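Local coordinates for PKS_KS domain-containing protein (Photorhabdus luminescens subsp. laumondii, PDB 6SMO) that probably acts as a 3-oxoacyl-[acyl-carrier-protein] synthase, a beta-ketoacyl synthase of the thiolase-like superfamily, and binds a pentaoxo-dodecanal chain, at residues Glu285-Ala290 with Val434-Ala439; Ser324-Ile329 with Ile418-Lys423. All blocks are in the same frame, centred on the assembly; numbering follows the deposited sequence.

Contact 1. Residues Glu285-Ala290 with Val434-Ala439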
loop_
_atom_site.group_PDB
_atom_site.type_symbol
_atom_site.label_atom_id
_atom_site.label_comp_id
_atom_site.label_asym_id
_atom_site.label_seq_id
_atom_site.Cartn_x
_atom_site.Cartn_y
_atom_site.Cartn_z
ATOM N N GLU B 285 13.228 -5.868 -21.084
ATOM C CA GLU B 285 12.481 -7.044 -20.564
ATOM C C GLU B 285 12.408 -6.944 -19.036
ATOM O O GLU B 285 13.477 -6.814 -18.409
ATOM C CB GLU B 285 13.171 -8.341 -20.995
ATOM C CG GLU B 285 12.386 -9.598 -20.661
ATOM C CD GLU B 285 13.184 -10.888 -20.753
ATOM O OE1 GLU B 285 14.120 -10.948 -21.577
ATOM O OE2 GLU B 285 12.870 -11.829 -19.998
ATOM N N LEU B 286 11.197 -6.988 -18.473
ATOM C CA LEU B 286 10.950 -7.086 -17.009
ATOM C C LEU B 286 10.985 -8.572 -16.629
ATOM O O LEU B 286 9.946 -9.246 -16.767
ATOM C CB LEU B 286 9.605 -6.425 -16.677
ATOM C CG LEU B 286 9.470 -5.861 -15.263
ATOM C CD1 LEU B 286 8.442 -4.741 -15.220
ATOM C CD2 LEU B 286 9.109 -6.951 -14.265
ATOM N N ALA B 287 12.150 -9.057 -16.189
ATOM C CA ALA B 287 12.508 -10.494 -16.109
ATOM C C ALA B 287 11.908 -11.142 -14.854
ATOM O O ALA B 287 11.311 -12.229 -14.990
ATOM C CB ALA B 287 14.008 -10.654 -16.142
ATOM N N GLY B 288 12.077 -10.519 -13.683
ATOM C CA GLY B 288 11.660 -11.095 -12.388
ATOM C C GLY B 288 11.257 -10.041 -11.370
ATOM O O GLY B 288 11.612 -8.862 -11.556
ATOM N N TYR B 289 10.546 -10.473 -10.324
ATOM C CA TYR B 289 10.048 -9.640 -9.198
ATOM C C TYR B 289 10.067 -10.469 -7.908
ATOM O O TYR B 289 9.822 -11.690 -7.970
ATOM C CB TYR B 289 8.638 -9.123 -9.497
ATOM C CG TYR B 289 7.900 -8.563 -8.307
ATOM C CD1 TYR B 289 8.211 -7.314 -7.795
ATOM C CD2 TYR B 289 6.887 -9.280 -7.688
ATOM C CE1 TYR B 289 7.540 -6.791 -6.701
ATOM C CE2 TYR B 289 6.203 -8.771 -6.595
ATOM C CZ TYR B 289 6.532 -7.522 -6.099
ATOM O OH TYR B 289 5.866 -7.011 -5.022
ATOM N N ALA B 290 10.347 -9.814 -6.779
ATOM C CA ALA B 290 10.308 -10.398 -5.417
ATOM C C ALA B 290 10.048 -9.286 -4.397
ATOM O O ALA B 290 10.419 -8.127 -4.674
ATOM C CB ALA B 290 11.597 -11.127 -5.126
ATOM N N VAL B 434 12.107 -5.620 -5.163
ATOM C CA VAL B 434 13.161 -5.649 -6.220
ATOM C C VAL B 434 12.538 -6.188 -7.513
ATOM O O VAL B 434 11.790 -7.184 -7.435
ATOM C CB VAL B 434 14.369 -6.502 -5.781
ATOM C CG1 VAL B 434 15.449 -6.563 -6.853
ATOM C CG2 VAL B 434 14.957 -6.012 -4.466
ATOM N N ILE B 435 12.826 -5.542 -8.647
ATOM C CA ILE B 435 12.530 -6.061 -10.017
ATOM C C ILE B 435 13.853 -6.170 -10.781
ATOM O O ILE B 435 14.719 -5.293 -10.598
ATOM C CB ILE B 435 11.501 -5.185 -10.766
ATOM C CG1 ILE B 435 11.902 -3.708 -10.801
ATOM C CG2 ILE B 435 10.110 -5.372 -10.183
ATOM C CD1 ILE B 435 11.232 -2.917 -11.899
ATOM N N VAL B 436 14.000 -7.223 -11.588
ATOM C CA VAL B 436 15.189 -7.470 -12.455
ATOM C C VAL B 436 14.801 -7.121 -13.894
ATOM O O VAL B 436 13.935 -7.820 -14.454
ATOM C CB VAL B 436 15.683 -8.925 -12.338
ATOM C CG1 VAL B 436 16.891 -9.187 -13.227
ATOM C CG2 VAL B 436 15.991 -9.301 -10.897
ATOM N N MET B 437 15.408 -6.070 -14.454
ATOM C CA MET B 437 15.223 -5.654 -15.868
ATOM C C MET B 437 16.432 -6.114 -16.688
ATOM O O MET B 437 17.521 -6.283 -16.104
ATOM C CB MET B 437 15.057 -4.137 -15.985
ATOM C CG MET B 437 13.729 -3.646 -15.448
ATOM S SD MET B 437 13.215 -2.090 -16.204
ATOM C CE MET B 437 11.561 -1.933 -15.534
ATOM N N ARG B 438 16.231 -6.302 -17.994
ATOM C CA ARG B 438 17.191 -6.964 -18.914
ATOM C C ARG B 438 17.063 -6.344 -20.310
ATOM O O ARG B 438 15.933 -5.980 -20.695
ATOM C CB ARG B 438 16.899 -8.468 -18.937
ATOM C CG ARG B 438 17.964 -9.317 -19.615
ATOM C CD ARG B 438 17.575 -10.783 -19.591
ATOM N NE ARG B 438 18.559 -11.645 -20.228
ATOM C CZ ARG B 438 18.448 -12.966 -20.349
ATOM N NH1 ARG B 438 17.384 -13.597 -19.875
ATOM N NH2 ARG B 438 19.404 -13.655 -20.950
ATOM N N ALA B 439 18.182 -6.226 -21.031
ATOM C CA ALA B 439 18.244 -5.748 -22.431
ATOM C C ALA B 439 17.823 -6.884 -23.370
ATOM O O ALA B 439 18.132 -8.052 -23.060
ATOM C CB ALA B 439 19.633 -5.254 -22.750
#
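Glu285 and Arg438 pair through their backbones at one end of this antiparallel strand contact: Glu285 N donates to Arg438 O at 2.7 Å, and Arg438 N returns the bond to Glu285 O at 2.8 Å. Their extended side chains run side by side, pointing the same way, but the charged ends form no salt bridge; Glu285 OE1 stays 4.5 Å from Arg438 NH1 and well out of the guanidinium plane. The attraction is therefore probably modest.

One step further in, the regular pattern breaks at Val436 O. This carbonyl accepts Ala287 N at 2.8 Å and, more weakly, Gly288 N at 3.4 Å, so two successive amides of residues 285-290 share one acceptor. With Ala287 and Gly288 both facing Val436, this is a classic beta bulge, and it shifts the pairing by one residue. Beyond it, Val436 N reaches Gly288 O from above the carbonyl plane, and Ala290 and Val434 close the far end with a reciprocal pair of N-H...O bonds.

The two strands belong to the C-terminal half of the thiolase fold, in which 431-438 runs against its neighbours. Leu286, Tyr289, Ile435 and Met437 share the face that meets helices 193-206 and 372-388; helix 306-319 packs on the other, against Ala290 and Val434. On the first face Ile435 CG2 sits at the edge of the Tyr289 ring, 3.6 Å from CD1. Having CG1 between the backbone N and the carbonyl carbon (chi1 53°) leaves CG2 beside Ile435 N, on the side of the tyrosine. Farther along, Leu286 CD1 meets Met437 CE at 4.2 Å. Tyr289 finds its polar partners beyond the pair of strands: its OH bonds Asp196 OD1, and its N is taken by Asp318 OD2.

Contact 2. Residues Ser324-Ile329 with Ile418-Lys423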
loop_
_atom_site.group_PDB
_atom_site.type_symbol
_atom_site.label_atom_id
_atom_site.label_comp_id
_atom_site.label_asym_id
_atom_site.label_seq_id
_atom_site.Cartn_x
_atom_site.Cartn_y
_atom_site.Cartn_z
ATOM N N SER B 324 26.056 -12.807 -11.473
ATOM C CA SER B 324 27.336 -12.467 -12.153
ATOM C C SER B 324 27.097 -11.532 -13.348
ATOM O O SER B 324 28.026 -10.770 -13.682
ATOM C CB SER B 324 28.061 -13.720 -12.578
ATOM O OG SER B 324 28.291 -14.571 -11.465
ATOM N N THR B 325 25.912 -11.590 -13.967
ATOM C CA THR B 325 25.535 -10.787 -15.164
ATOM C C THR B 325 25.048 -9.391 -14.752
ATOM O O THR B 325 24.933 -8.531 -15.649
ATOM C CB THR B 325 24.471 -11.502 -16.006
ATOM O OG1 THR B 325 23.419 -11.913 -15.133
ATOM C CG2 THR B 325 25.018 -12.698 -16.755
ATOM N N VAL B 326 24.770 -9.171 -13.462
ATOM C CA VAL B 326 24.288 -7.863 -12.919
ATOM C C VAL B 326 25.460 -6.873 -12.931
ATOM O O VAL B 326 26.414 -7.088 -12.155
ATOM C CB VAL B 326 23.692 -8.010 -11.504
ATOM C CG1 VAL B 326 23.249 -6.671 -10.935
ATOM C CG2 VAL B 326 22.542 -9.006 -11.471
ATOM N N ASN B 327 25.386 -5.835 -13.774
ATOM C CA ASN B 327 26.455 -4.810 -13.938
ATOM C C ASN B 327 25.869 -3.393 -13.824
ATOM O O ASN B 327 26.550 -2.448 -14.261
ATOM C CB ASN B 327 27.219 -5.005 -15.252
ATOM C CG ASN B 327 26.399 -4.687 -16.487
ATOM O OD1 ASN B 327 25.173 -4.764 -16.471
ATOM N ND2 ASN B 327 27.073 -4.331 -17.568
ATOM N N TYR B 328 24.673 -3.241 -13.244
ATOM C CA TYR B 328 24.048 -1.924 -12.946
ATOM C C TYR B 328 22.885 -2.100 -11.961
ATOM O O TYR B 328 22.127 -3.080 -12.090
ATOM C CB TYR B 328 23.570 -1.233 -14.225
ATOM C CG TYR B 328 22.741 -0.001 -13.965
ATOM C CD1 TYR B 328 23.310 1.136 -13.411
ATOM C CD2 TYR B 328 21.381 0.020 -14.230
ATOM C CE1 TYR B 328 22.557 2.268 -13.147
ATOM C CE2 TYR B 328 20.614 1.146 -13.974
ATOM C CZ TYR B 328 21.202 2.273 -13.430
ATOM O OH TYR B 328 20.445 3.379 -13.177
ATOM N N ILE B 329 22.755 -1.164 -11.013
ATOM C CA ILE B 329 21.705 -1.156 -9.949
ATOM C C ILE B 329 21.111 0.255 -9.853
ATOM O O ILE B 329 21.878 1.201 -9.592
ATOM C CB ILE B 329 22.288 -1.627 -8.598
ATOM C CG1 ILE B 329 22.849 -3.051 -8.677
ATOM C CG2 ILE B 329 21.259 -1.498 -7.484
ATOM C CD1 ILE B 329 23.865 -3.375 -7.606
ATOM N N ILE B 418 24.712 -1.843 -20.305
ATOM C CA ILE B 418 23.893 -2.530 -19.263
ATOM C C ILE B 418 23.376 -3.848 -19.849
ATOM O O ILE B 418 22.695 -3.800 -20.894
ATOM C CB ILE B 418 22.736 -1.629 -18.776
ATOM C CG1 ILE B 418 23.234 -0.260 -18.302
ATOM C CG2 ILE B 418 21.925 -2.330 -17.694
ATOM C CD1 ILE B 418 22.164 0.810 -18.282
ATOM N N LYS B 419 23.699 -4.974 -19.202
ATOM C CA LYS B 419 23.175 -6.326 -19.540
ATOM C C LYS B 419 21.956 -6.610 -18.653
ATOM O O LYS B 419 20.822 -6.509 -19.164
ATOM C CB LYS B 419 24.265 -7.394 -19.376
ATOM C CG LYS B 419 25.016 -7.755 -20.651
ATOM C CD LYS B 419 25.904 -6.650 -21.181
ATOM C CE LYS B 419 26.522 -6.987 -22.522
ATOM N NZ LYS B 419 27.417 -5.907 -23.001
ATOM N N THR B 420 22.192 -6.931 -17.376
ATOM C CA THR B 420 21.152 -7.231 -16.355
ATOM C C THR B 420 21.140 -6.105 -15.318
ATOM O O THR B 420 22.186 -5.884 -14.681
ATOM C CB THR B 420 21.399 -8.597 -15.701
ATOM O OG1 THR B 420 21.523 -9.571 -16.738
ATOM C CG2 THR B 420 20.295 -9.005 -14.751
ATOM N N ALA B 421 19.998 -5.429 -15.161
ATOM C CA ALA B 421 19.805 -4.277 -14.248
ATOM C C ALA B 421 18.958 -4.700 -13.043
ATOM O O ALA B 421 17.989 -5.461 -13.234
ATOM C CB ALA B 421 19.166 -3.133 -14.996
ATOM N N LEU B 422 19.324 -4.219 -11.851
ATOM C CA LEU B 422 18.545 -4.364 -10.591
ATOM C C LEU B 422 17.883 -3.022 -10.261
ATOM O O LEU B 422 18.446 -1.976 -10.634
ATOM C CB LEU B 422 19.475 -4.810 -9.459
ATOM C CG LEU B 422 19.423 -6.292 -9.092
ATOM C CD1 LEU B 422 19.611 -7.178 -10.316
ATOM C CD2 LEU B 422 20.470 -6.616 -8.039
ATOM N N LYS B 423 16.733 -3.067 -9.584
ATOM C CA LYS B 423 15.942 -1.878 -9.170
ATOM C C LYS B 423 15.422 -2.109 -7.749
ATOM O O LYS B 423 14.453 -2.875 -7.595
ATOM C CB LYS B 423 14.803 -1.635 -10.165
ATOM C CG LYS B 423 13.778 -0.583 -9.758
ATOM C CD LYS B 423 14.323 0.828 -9.748
ATOM C CE LYS B 423 13.500 1.772 -8.898
ATOM N NZ LYS B 423 13.804 1.625 -7.456
#
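Tyr328 O takes one good hydrogen bond, from Leu422 N at 3.0 Å with an N-H...O angle of 164°, and beside it a weaker CA-H...O contact from Ala421 CA at 3.4 Å. Thr420 O is approached in a similar way, by a weak bond from Asn327 N at 3.3 Å and by the CA-H of Val326.

Where the strand pairing gives out, a side chain takes over. Asn327 CG lies between its own backbone N and carbonyl carbon (chi1 69°), and the amide turns to the start of the other segment, where OD1 accepts Lys419 N at 3.1 Å. ND2 is occupied too, donating to Pro417 O, so both ends of the amide grip the chain just ahead of strand 420-427. A further link is slight: Thr420 OG1 gives a weak hydrogen bond to Thr325 OG1, whose stronger partner is Ser322 O.

Apolar groups fill both faces of the sheet. Leu422 CD1 presses on the two methyls of Val326, 3.6 Å from CG2, the side chains crossing at about a right angle, while Ile329 lies alongside Leu422, CG1 against CB. Helix 306-319 backs this face through Leu316 and Ile312. On the opposite face Ala421 CB meets the edge of the Tyr328 ring at CD2, 3.9 Å away, and Ile418 CG2 touches Tyr328 CB; Leu382 of helix 372-388 packs against both Tyr328 and Ala421, and Tyr328 OH bonds Asn361 ND2. In this thiolase-fold sheet the short axes of 326-329 and 420-423 run roughly parallel, 36° apart. Between the two segments only Leu422 N to Tyr328 O is a backbone bond of normal length, so the Asn327 amide and apolar contacts probably add much of the hold here, while backbone pairing continues at Ser330.

Contact 1 opens first along the chain, at 285-290, and closes last, when 434-439 returns as the final strand. Between those ends the chain passes helix 306-319 and lays down 324-329; it then wanders through 88 residues, including helices 337-350 and 372-388, before 418-423 closes contact 2. The smaller loop thus lies wholly within the larger one. Strands 420-427 and 431-438 follow each other as neighbouring antiparallel strands and join the two contacts, with a probable hydrogen bond from Ala421 N to Met437 O and packing of Thr420 CG2 on Val436 CG1. Together they give the sheet order 284-293, 431-438, 420-427, 326-330.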